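Local coordinates for protein putative O-Methyltransferase (Corynebacterium glutamicum, PDB 3DR5) that probably transfers methyl groups from S-adenosyl-L-methionine to hydroxyl groups of a substrate not yet identified, at residues 45-53 with 129-137. Sequence-based numbering, arbitrary orientation.
Sequences LTTLAATTN and SYQLVFGQV
L132 leaves strand 130-135 toward helix 39-51, and its two methyl groups reach different helix residues. Its CB lies 4.4 Å from T52 OG1, at the end of the helix. CG stands anti to the backbone N (chi1 173°), which carries the fork of the side chain across to the helix. There CD2 settles against A49, 3.8 Å from its CA and 3.9 Å from its CB, while CD1 meets L48 CB at 4.1 Å. The two branches thus part over neighbouring residues of the helix, CD2 on A49 and CD1 on L48. Two residues on, F134 also points toward the helix, and its ring atom CD1 is 3.9 Å from L45 CD2; the leucine side chain and the phenylalanine side chain cross at about a right angle. L45 and F134 both reach V70 of helix 67-77 as well, and L48, L132 and F134 share V160 of strand 157-161. This is the layered packing of the Rossmann-like methyltransferase fold: strand 130-135 lies inside the sheet, between strands 59-63 and 157-161, and the helix runs nearly antiparallel to it (157° between the segment axes, 9.6 Å at closest approach). Where the helix ends, T52 OG1 donates to L48 O at 2.6 Å, with a C=O...donor angle of 146°; T52 N bonds to the same oxygen, which therefore has two donors. The T52 methyl CG2 rests 3.4 Å from Q131 O, and Q131 packs its CB and CG against T52 CB just where the strand turns a corner.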
# COMPACT_ATOMS: atom_id res chain seq x y z
N LEU A 45 -2.72 6.10 -1.29
CA LEU A 45 -4.02 6.33 -0.65
C LEU A 45 -5.14 5.86 -1.61
O LEU A 45 -6.12 5.25 -1.19
CB LEU A 45 -4.21 7.82 -0.29
CG LEU A 45 -3.30 8.32 0.85
CD1 LEU A 45 -3.62 9.78 1.16
CD2 LEU A 45 -3.51 7.45 2.10
N THR A 46 -4.97 6.12 -2.90
CA THR A 46 -5.94 5.69 -3.90
C THR A 46 -6.00 4.15 -3.93
O THR A 46 -7.07 3.57 -4.05
CB THR A 46 -5.54 6.19 -5.30
OG1 THR A 46 -5.40 7.61 -5.26
CG2 THR A 46 -6.59 5.82 -6.33
N THR A 47 -4.84 3.51 -3.82
CA THR A 47 -4.74 2.05 -3.83
C THR A 47 -5.50 1.43 -2.66
O THR A 47 -6.24 0.47 -2.84
CB THR A 47 -3.27 1.58 -3.76
OG1 THR A 47 -2.55 2.08 -4.89
CG2 THR A 47 -3.19 0.05 -3.73
N LEU A 48 -5.30 1.98 -1.46
CA LEU A 48 -5.98 1.45 -0.29
C LEU A 48 -7.48 1.74 -0.33
O LEU A 48 -8.29 0.92 0.11
CB LEU A 48 -5.37 2.03 1.00
CG LEU A 48 -3.91 1.63 1.23
CD1 LEU A 48 -3.38 2.30 2.50
CD2 LEU A 48 -3.80 0.10 1.35
N ALA A 49 -7.85 2.91 -0.86
CA ALA A 49 -9.26 3.26 -0.95
C ALA A 49 -9.92 2.32 -1.96
O ALA A 49 -11.09 1.97 -1.81
CB ALA A 49 -9.42 4.73 -1.41
N ALA A 50 -9.15 1.92 -2.97
CA ALA A 50 -9.65 1.02 -4.01
C ALA A 50 -9.66 -0.45 -3.57
O ALA A 50 -10.55 -1.20 -3.94
CB ALA A 50 -8.81 1.17 -5.27
N THR A 51 -8.66 -0.86 -2.79
CA THR A 51 -8.59 -2.24 -2.34
C THR A 51 -9.47 -2.54 -1.12
O THR A 51 -10.04 -3.63 -1.04
CB THR A 51 -7.11 -2.66 -2.07
OG1 THR A 51 -6.58 -1.93 -0.95
CG2 THR A 51 -6.26 -2.38 -3.31
N THR A 52 -9.59 -1.59 -0.18
CA THR A 52 -10.42 -1.83 1.00
C THR A 52 -11.87 -2.05 0.59
O THR A 52 -12.32 -1.59 -0.46
CB THR A 52 -10.30 -0.69 2.05
OG1 THR A 52 -10.54 0.58 1.43
CG2 THR A 52 -8.91 -0.71 2.67
N ASN A 53 -12.61 -2.75 1.44
CA ASN A 53 -13.98 -3.14 1.13
C ASN A 53 -15.12 -2.16 1.38
O ASN A 53 -15.47 -1.90 2.53
CB ASN A 53 -14.27 -4.48 1.82
CG ASN A 53 -15.45 -5.22 1.22
OD1 ASN A 53 -16.16 -4.69 0.37
ND2 ASN A 53 -15.68 -6.45 1.68
N SER A 129 -17.45 0.83 11.21
CA SER A 129 -18.13 1.29 10.01
C SER A 129 -17.24 1.86 8.92
O SER A 129 -17.71 2.17 7.82
CB SER A 129 -19.15 2.36 10.39
OG SER A 129 -20.40 1.81 10.75
N TYR A 130 -15.95 1.98 9.19
CA TYR A 130 -15.04 2.57 8.22
C TYR A 130 -13.97 1.63 7.72
O TYR A 130 -13.38 0.86 8.48
CB TYR A 130 -14.44 3.83 8.84
CG TYR A 130 -15.48 4.88 9.17
CD1 TYR A 130 -15.92 5.78 8.19
CD2 TYR A 130 -16.10 4.91 10.42
CE1 TYR A 130 -16.95 6.69 8.45
CE2 TYR A 130 -17.13 5.82 10.69
CZ TYR A 130 -17.55 6.70 9.69
OH TYR A 130 -18.57 7.60 9.96
N GLN A 131 -13.70 1.71 6.42
CA GLN A 131 -12.71 0.88 5.75
C GLN A 131 -11.34 1.54 5.64
O GLN A 131 -10.33 0.88 5.37
CB GLN A 131 -13.19 0.53 4.35
CG GLN A 131 -13.11 1.73 3.39
CD GLN A 131 -13.92 1.56 2.12
OE1 GLN A 131 -13.39 1.20 1.07
NE2 GLN A 131 -15.22 1.80 2.21
N LEU A 132 -11.29 2.86 5.84
CA LEU A 132 -10.02 3.57 5.71
C LEU A 132 -10.03 4.89 6.48
O LEU A 132 -10.97 5.67 6.39
CB LEU A 132 -9.74 3.85 4.22
CG LEU A 132 -8.54 4.73 3.83
CD1 LEU A 132 -7.24 4.00 4.13
CD2 LEU A 132 -8.60 5.09 2.34
N VAL A 133 -8.97 5.12 7.24
CA VAL A 133 -8.83 6.34 8.00
C VAL A 133 -7.42 6.89 7.80
O VAL A 133 -6.43 6.21 8.05
CB VAL A 133 -9.11 6.11 9.51
CG1 VAL A 133 -8.93 7.42 10.28
CG2 VAL A 133 -10.52 5.57 9.70
N PHE A 134 -7.35 8.13 7.32
CA PHE A 134 -6.08 8.80 7.11
C PHE A 134 -5.98 9.88 8.17
O PHE A 134 -6.90 10.69 8.37
CB PHE A 134 -6.00 9.47 5.73
CG PHE A 134 -4.80 10.35 5.56
CD1 PHE A 134 -3.57 9.81 5.17
CD2 PHE A 134 -4.88 11.71 5.82
CE1 PHE A 134 -2.44 10.63 5.06
CE2 PHE A 134 -3.76 12.54 5.72
CZ PHE A 134 -2.53 12.00 5.34
N GLY A 135 -4.85 9.90 8.87
CA GLY A 135 -4.64 10.90 9.90
C GLY A 135 -3.37 11.71 9.72
O GLY A 135 -2.28 11.16 9.50
N GLN A 136 -3.51 13.03 9.77
CA GLN A 136 -2.36 13.92 9.69
C GLN A 136 -2.46 14.73 10.98
O GLN A 136 -3.15 15.76 11.06
CB GLN A 136 -2.44 14.86 8.47
CG GLN A 136 -1.27 15.83 8.43
CD GLN A 136 -0.07 15.29 7.66
OE1 GLN A 136 1.01 15.10 8.21
NE2 GLN A 136 -0.27 15.05 6.37
N VAL A 137 -1.75 14.28 12.01
CA VAL A 137 -1.79 14.92 13.31
C VAL A 137 -0.39 15.14 13.88
O VAL A 137 0.61 14.74 13.26
CB VAL A 137 -2.60 14.07 14.32
CG1 VAL A 137 -4.02 13.87 13.80
CG2 VAL A 137 -1.94 12.70 14.51